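Local coordinates for protein phosphoserine aminotransferase SerC (Cytophaga hutchinsonii ATCC 33406, PDB 3FFR) that probably catalyses the pyridoxal phosphate-dependent transamination between phosphoserine and 2-oxoglutarate in serine biosynthesis, at residues N80-K85 with L105-Y110; S86-N91 with I133-H138. All coordinates share one frame; numbering follows the deposited sequence.

Contact 1: N80-K85 with L105-Y110; sequences NCVEKK and LGREAY
Lys85 and Glu108 pair as parallel neighbours, their CA atoms 4.8 Å apart, and the amide of Glu108 enters the pairing through a nearly straight hydrogen bond to Lys84 O (2.8 Å, 170° at the hydrogen). Before the strands pair, the side chain of Arg107 reaches across to Val82. Its guanidinium comes side-on to the carbonyl of Val82, NE at 2.9 Å and NH2 at 3.0 Å from Val82 O, which lies close to the guanidinium plane. NE stands above the carbonyl plane, whereas NH2 approaches nearly along the C=O axis. The remaining nitrogen, NH1, reaches back to Leu105 O, again in the guanidinium plane, so carbonyls from both segments fix the rotation of the group. The chain is bent at chi2 (58°), which takes CD off the extended path and toward the Val82 carbonyl, while CG packs against Val82 CG1 at 3.6 Å. The segments are two chain turns at the edge of the large sheet: 80-85 leads from helix 70-81 into strand 85-90, and 105-110 leads from helix 93-104 into strand 108-113, outermost within this chain; strand 85-90, helix 93-104 and strand 108-113 form a parallel beta-alpha-beta crossover. Gly106, with positive phi, is the C-prime residue of the Schellman motif that closes helix 93-104. Farther along the strands, Lys85 stretches out alongside Glu108, pointing the same way, and crosses Tyr110. Its CD rests near CE2 of the tyrosine ring, and NZ donates to Tyr110 OH at 3.2 Å. Asp130 holds both ends, in a salt bridge with Lys85 NZ and a hydrogen bond with Tyr110 OH. Glu108 OE1 stays 4.2 Å from Lys85 NZ, too far for a salt bridge; a water accepts from the ammonium and bonds weakly to that carboxylate oxygen.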
loop_
_atom_site.group_PDB
_atom_site.type_symbol
_atom_site.label_atom_id
_atom_site.label_comp_id
_atom_site.label_asym_id
_atom_site.label_seq_id
_atom_site.Cartn_x
_atom_site.Cartn_y
_atom_site.Cartn_z
ATOM N N ASN A 80 16.792 5.083 -5.082
ATOM C CA ASN A 80 17.133 4.615 -6.432
ATOM C C ASN A 80 17.958 5.550 -7.279
ATOM O O ASN A 80 18.651 5.109 -8.185
ATOM C CB ASN A 80 15.868 4.304 -7.216
ATOM C CG ASN A 80 15.250 2.955 -6.840
ATOM O OD1 ASN A 80 15.620 1.892 -7.408
ATOM N ND2 ASN A 80 14.244 2.995 -5.933
ATOM N N CYS A 81 17.937 6.836 -6.943
ATOM C CA CYS A 81 18.487 7.824 -7.848
ATOM C C CYS A 81 19.469 8.854 -7.316
ATOM O O CYS A 81 19.965 9.667 -8.073
ATOM C CB CYS A 81 17.358 8.581 -8.537
ATOM S SG CYS A 81 16.122 7.531 -9.383
ATOM N N VAL A 82 19.769 8.796 -6.034
ATOM C CA VAL A 82 20.679 9.764 -5.441
ATOM C C VAL A 82 21.799 9.087 -4.681
ATOM O O VAL A 82 21.569 8.385 -3.711
ATOM C CB VAL A 82 19.971 10.748 -4.453
ATOM C CG1 VAL A 82 21.004 11.830 -3.950
ATOM C CG2 VAL A 82 18.719 11.418 -5.102
ATOM N N GLU A 83 23.011 9.297 -5.152
ATOM C CA GLU A 83 24.173 8.754 -4.461
ATOM C C GLU A 83 24.554 9.662 -3.297
ATOM O O GLU A 83 24.762 9.199 -2.163
ATOM C CB GLU A 83 25.381 8.609 -5.404
ATOM C CG GLU A 83 26.549 7.898 -4.716
ATOM C CD GLU A 83 27.707 7.592 -5.665
ATOM O OE1 GLU A 83 27.642 7.993 -6.830
ATOM O OE2 GLU A 83 28.675 6.946 -5.240
ATOM N N LYS A 84 24.633 10.951 -3.575
ATOM C CA LYS A 84 25.112 11.928 -2.597
ATOM C C LYS A 84 24.229 13.150 -2.361
ATOM O O LYS A 84 23.908 13.491 -1.222
ATOM C CB LYS A 84 26.501 12.410 -3.039
ATOM C CG LYS A 84 27.522 11.284 -3.170
ATOM C CD LYS A 84 28.897 11.753 -3.566
ATOM C CE LYS A 84 29.850 10.574 -3.632
ATOM N NZ LYS A 84 29.805 9.787 -2.348
ATOM N N LYS A 85 23.846 13.813 -3.455
ATOM C CA LYS A 85 23.134 15.093 -3.361
ATOM C C LYS A 85 21.923 15.283 -4.232
ATOM O O LYS A 85 21.890 14.913 -5.397
ATOM C CB LYS A 85 24.102 16.236 -3.723
ATOM C CG LYS A 85 25.434 16.294 -2.942
ATOM C CD LYS A 85 26.149 17.618 -3.141
ATOM C CE LYS A 85 27.443 17.651 -2.362
ATOM N NZ LYS A 85 28.103 18.992 -2.438
ATOM N N LEU A 105 17.893 9.806 4.927
ATOM C CA LEU A 105 18.487 8.685 4.185
ATOM C C LEU A 105 19.997 8.835 4.004
ATOM O O LEU A 105 20.650 8.063 3.307
ATOM C CB LEU A 105 17.816 8.506 2.826
ATOM C CG LEU A 105 16.368 7.994 2.877
ATOM C CD1 LEU A 105 15.595 8.101 1.527
ATOM C CD2 LEU A 105 16.333 6.514 3.376
ATOM N N GLY A 106 20.533 9.841 4.652
ATOM C CA GLY A 106 21.966 10.041 4.657
ATOM C C GLY A 106 22.534 10.819 3.493
ATOM O O GLY A 106 23.737 10.845 3.288
ATOM N N ARG A 107 21.661 11.446 2.727
ATOM C CA ARG A 107 22.088 12.275 1.607
ATOM C C ARG A 107 22.173 13.725 2.038
ATOM O O ARG A 107 21.619 14.139 3.039
ATOM C CB ARG A 107 21.112 12.193 0.425
ATOM C CG ARG A 107 21.253 11.000 -0.476
ATOM C CD ARG A 107 21.112 9.686 0.175
ATOM N NE ARG A 107 20.992 8.646 -0.853
ATOM C CZ ARG A 107 20.698 7.385 -0.590
ATOM N NH1 ARG A 107 20.551 7.005 0.663
ATOM N NH2 ARG A 107 20.563 6.501 -1.560
ATOM N N GLU A 108 22.840 14.498 1.210
ATOM C CA GLU A 108 22.956 15.945 1.408
ATOM C C GLU A 108 22.063 16.641 0.387
ATOM O O GLU A 108 22.233 16.496 -0.818
ATOM C CB GLU A 108 24.385 16.411 1.220
ATOM C CG GLU A 108 25.356 15.849 2.213
ATOM C CD GLU A 108 26.798 16.311 1.957
ATOM O OE1 GLU A 108 27.002 17.307 1.241
ATOM O OE2 GLU A 108 27.719 15.652 2.479
ATOM N N ALA A 109 21.144 17.447 0.876
ATOM C CA ALA A 109 20.199 18.140 -0.006
ATOM C C ALA A 109 20.351 19.656 -0.020
ATOM O O ALA A 109 20.454 20.298 1.021
ATOM C CB ALA A 109 18.743 17.780 0.417
ATOM N N TYR A 110 20.371 20.207 -1.225
ATOM C CA TYR A 110 20.274 21.651 -1.413
ATOM C C TYR A 110 18.820 22.025 -1.311
ATOM O O TYR A 110 17.941 21.288 -1.753
ATOM C CB TYR A 110 20.781 22.082 -2.781
ATOM C CG TYR A 110 22.252 21.812 -3.058
ATOM C CD1 TYR A 110 23.235 22.600 -2.461
ATOM C CD2 TYR A 110 22.657 20.854 -3.974
ATOM C CE1 TYR A 110 24.576 22.390 -2.713
ATOM C CE2 TYR A 110 23.995 20.643 -4.237
ATOM C CZ TYR A 110 24.945 21.417 -3.616
ATOM O OH TYR A 110 26.282 21.204 -3.893
HETATM O O HOH W 1 26.434 20.068 -0.505
#

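Contact 2: S86-N91 with I133-H138; sequences SFHCVN and IICLTH
Phe87 bonds to strand 133-137 through both its backbone polar atoms: its N donates to Ile133 O, and its O accepts from Cys135 N (2.8 Å). Cys89 N then donates to Cys135 O in a straighter bond, 170° at the hydrogen, completing the parallel ladder. These are inner strands of the seven-stranded mixed sheet in the large domain of a fold-type I aminotransferase, crossing at -16°. Water 2 sits where the strands begin to part, donating to Cys89 O and Cys135 O and accepting from Thr137 OG1. Among sulfur contacts, Cys135 SG approaches the His88 ring obliquely, 4.0 Å from its centroid and nearest CE1; Cys89 SG meets Leu136 CD2 at 3.7 Å on the sheet's other face. Apolar contacts there include Phe87 CD1 against Ile134 CG2, the two side chains side by side. On the His88 face, Ser86 CB packs on Ile133 CG1. With chi1 at 60°, Ser86 OG sits between its backbone N and carbonyl carbon, and it hydrogen-bonds His88 NE2 in the ring plane (2.8 Å). An alanine in place of His88 would probably leave Ser86 OG without this partner and open a gap beside Cys135 SG.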
loop_
_atom_site.group_PDB
_atom_site.type_symbol
_atom_site.label_atom_id
_atom_site.label_comp_id
_atom_site.label_asym_id
_atom_site.label_seq_id
_atom_site.Cartn_x
_atom_site.Cartn_y
_atom_site.Cartn_z
ATOM N N SER A 86 20.914 15.873 -3.609
ATOM C CA SER A 86 19.715 16.269 -4.309
ATOM C C SER A 86 19.492 17.770 -4.141
ATOM O O SER A 86 20.135 18.433 -3.339
ATOM C CB SER A 86 18.517 15.518 -3.753
ATOM O OG SER A 86 18.362 15.807 -2.377
ATOM N N PHE A 87 18.553 18.281 -4.918
ATOM C CA PHE A 87 18.153 19.716 -4.870
ATOM C C PHE A 87 16.641 19.754 -4.795
ATOM O O PHE A 87 15.958 19.072 -5.581
ATOM C CB PHE A 87 18.665 20.435 -6.126
ATOM C CG PHE A 87 18.177 21.853 -6.283
ATOM C CD1 PHE A 87 16.949 22.123 -6.854
ATOM C CD2 PHE A 87 18.966 22.903 -5.886
ATOM C CE1 PHE A 87 16.512 23.409 -6.981
ATOM C CE2 PHE A 87 18.530 24.218 -6.034
ATOM C CZ PHE A 87 17.310 24.464 -6.562
ATOM N N HIS A 88 16.116 20.548 -3.856
ATOM C CA HIS A 88 14.683 20.655 -3.654
ATOM C C HIS A 88 14.184 22.090 -3.578
ATOM O O HIS A 88 14.765 22.894 -2.894
ATOM C CB HIS A 88 14.300 20.001 -2.296
ATOM C CG HIS A 88 14.682 18.556 -2.173
ATOM N ND1 HIS A 88 13.745 17.538 -2.134
ATOM C CD2 HIS A 88 15.894 17.964 -2.082
ATOM C CE1 HIS A 88 14.384 16.374 -2.059
ATOM N NE2 HIS A 88 15.686 16.605 -2.017
ATOM N N CYS A 89 13.083 22.355 -4.273
ATOM C CA CYS A 89 12.328 23.611 -4.088
ATOM C C CYS A 89 11.344 23.372 -2.951
ATOM O O CYS A 89 10.476 22.498 -3.051
ATOM C CB CYS A 89 11.567 24.024 -5.359
ATOM S SG CYS A 89 12.650 24.791 -6.592
ATOM N N VAL A 90 11.488 24.143 -1.884
ATOM C CA VAL A 90 10.674 23.974 -0.669
ATOM C C VAL A 90 9.873 25.224 -0.349
ATOM O O VAL A 90 10.454 26.305 -0.190
ATOM C CB VAL A 90 11.585 23.610 0.540
ATOM C CG1 VAL A 90 10.781 23.596 1.870
ATOM C CG2 VAL A 90 12.297 22.256 0.280
ATOM N N ASN A 91 8.556 25.063 -0.279
ATOM C CA ASN A 91 7.673 26.209 0.022
ATOM C C ASN A 91 6.470 25.855 0.855
ATOM O O ASN A 91 5.514 26.621 0.993
ATOM C CB ASN A 91 7.240 26.951 -1.251
ATOM C CG ASN A 91 6.347 26.115 -2.142
ATOM O OD1 ASN A 91 6.270 24.894 -1.997
ATOM N ND2 ASN A 91 5.635 26.778 -3.050
ATOM N N ILE A 133 19.645 15.246 -8.688
ATOM C CA ILE A 133 18.210 15.319 -8.981
ATOM C C ILE A 133 17.690 16.677 -8.543
ATOM O O ILE A 133 18.286 17.333 -7.678
ATOM C CB ILE A 133 17.400 14.162 -8.340
ATOM C CG1 ILE A 133 17.205 14.385 -6.835
ATOM C CG2 ILE A 133 18.064 12.760 -8.630
ATOM C CD1 ILE A 133 16.155 13.404 -6.173
ATOM N N ILE A 134 16.620 17.098 -9.218
ATOM C CA ILE A 134 15.887 18.338 -8.932
ATOM C C ILE A 134 14.467 17.892 -8.592
ATOM O O ILE A 134 13.790 17.276 -9.401
ATOM C CB ILE A 134 15.865 19.310 -10.147
ATOM C CG1 ILE A 134 17.268 19.865 -10.413
ATOM C CG2 ILE A 134 14.880 20.473 -9.936
ATOM C CD1 ILE A 134 17.448 20.431 -11.823
ATOM N N CYS A 135 14.013 18.289 -7.419
ATOM C CA CYS A 135 12.669 17.927 -6.920
ATOM C C CYS A 135 11.792 19.167 -6.828
ATOM O O CYS A 135 12.025 20.074 -6.028
ATOM C CB CYS A 135 12.745 17.263 -5.560
ATOM S SG CYS A 135 13.677 15.709 -5.543
ATOM N N LEU A 136 10.778 19.151 -7.685
ATOM C CA LEU A 136 9.847 20.238 -7.829
ATOM C C LEU A 136 8.480 19.788 -7.386
ATOM O O LEU A 136 8.133 18.630 -7.546
ATOM C CB LEU A 136 9.774 20.659 -9.305
ATOM C CG LEU A 136 11.122 21.058 -9.934
ATOM C CD1 LEU A 136 10.971 21.389 -11.444
ATOM C CD2 LEU A 136 11.786 22.197 -9.141
ATOM N N THR A 137 7.715 20.723 -6.850
ATOM C CA THR A 137 6.344 20.400 -6.423
ATOM C C THR A 137 5.383 21.230 -7.238
ATOM O O THR A 137 5.310 22.467 -7.076
ATOM C CB THR A 137 6.188 20.627 -4.937
ATOM O OG1 THR A 137 7.039 19.702 -4.225
ATOM C CG2 THR A 137 4.743 20.434 -4.504
ATOM N N HIS A 138 4.650 20.568 -8.128
ATOM C CA HIS A 138 3.729 21.320 -9.003
ATOM C C HIS A 138 2.628 21.988 -8.200
ATOM O O HIS A 138 2.178 23.106 -8.501
ATOM C CB HIS A 138 3.102 20.453 -10.112
ATOM C CG HIS A 138 2.024 21.174 -10.833
ATOM N ND1 HIS A 138 0.685 21.059 -10.476
ATOM C CD2 HIS A 138 2.091 22.172 -11.740
ATOM C CE1 HIS A 138 -0.018 21.905 -11.202
ATOM N NE2 HIS A 138 0.814 22.605 -11.967
HETATM O O HOH W 2 9.803 20.026 -4.115
HETATM O O HOH W 3 4.351 24.943 -5.437
#

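In the fold
Both contacts belong to the same seven-stranded sheet and share strand 85-90, which pairs with edge strand 108-113 in contact 1 and with inner strand 133-137 in contact 2. Tyr110 N and O bond to Ser86 O and His88 N, and Val82 CG2 packs on Ile133 CD1, so the two join directly, their centres about 13 Å apart. Contact 1 is a surface contact, about 23 Å from the chain's centre, and relies on long charged side chains and a carbonyl gripped by a guanidinium. In contact 2, about 14 Å from that centre, every touching residue is buried, and backbone bonds are joined by sulfur and hydrocarbon packing.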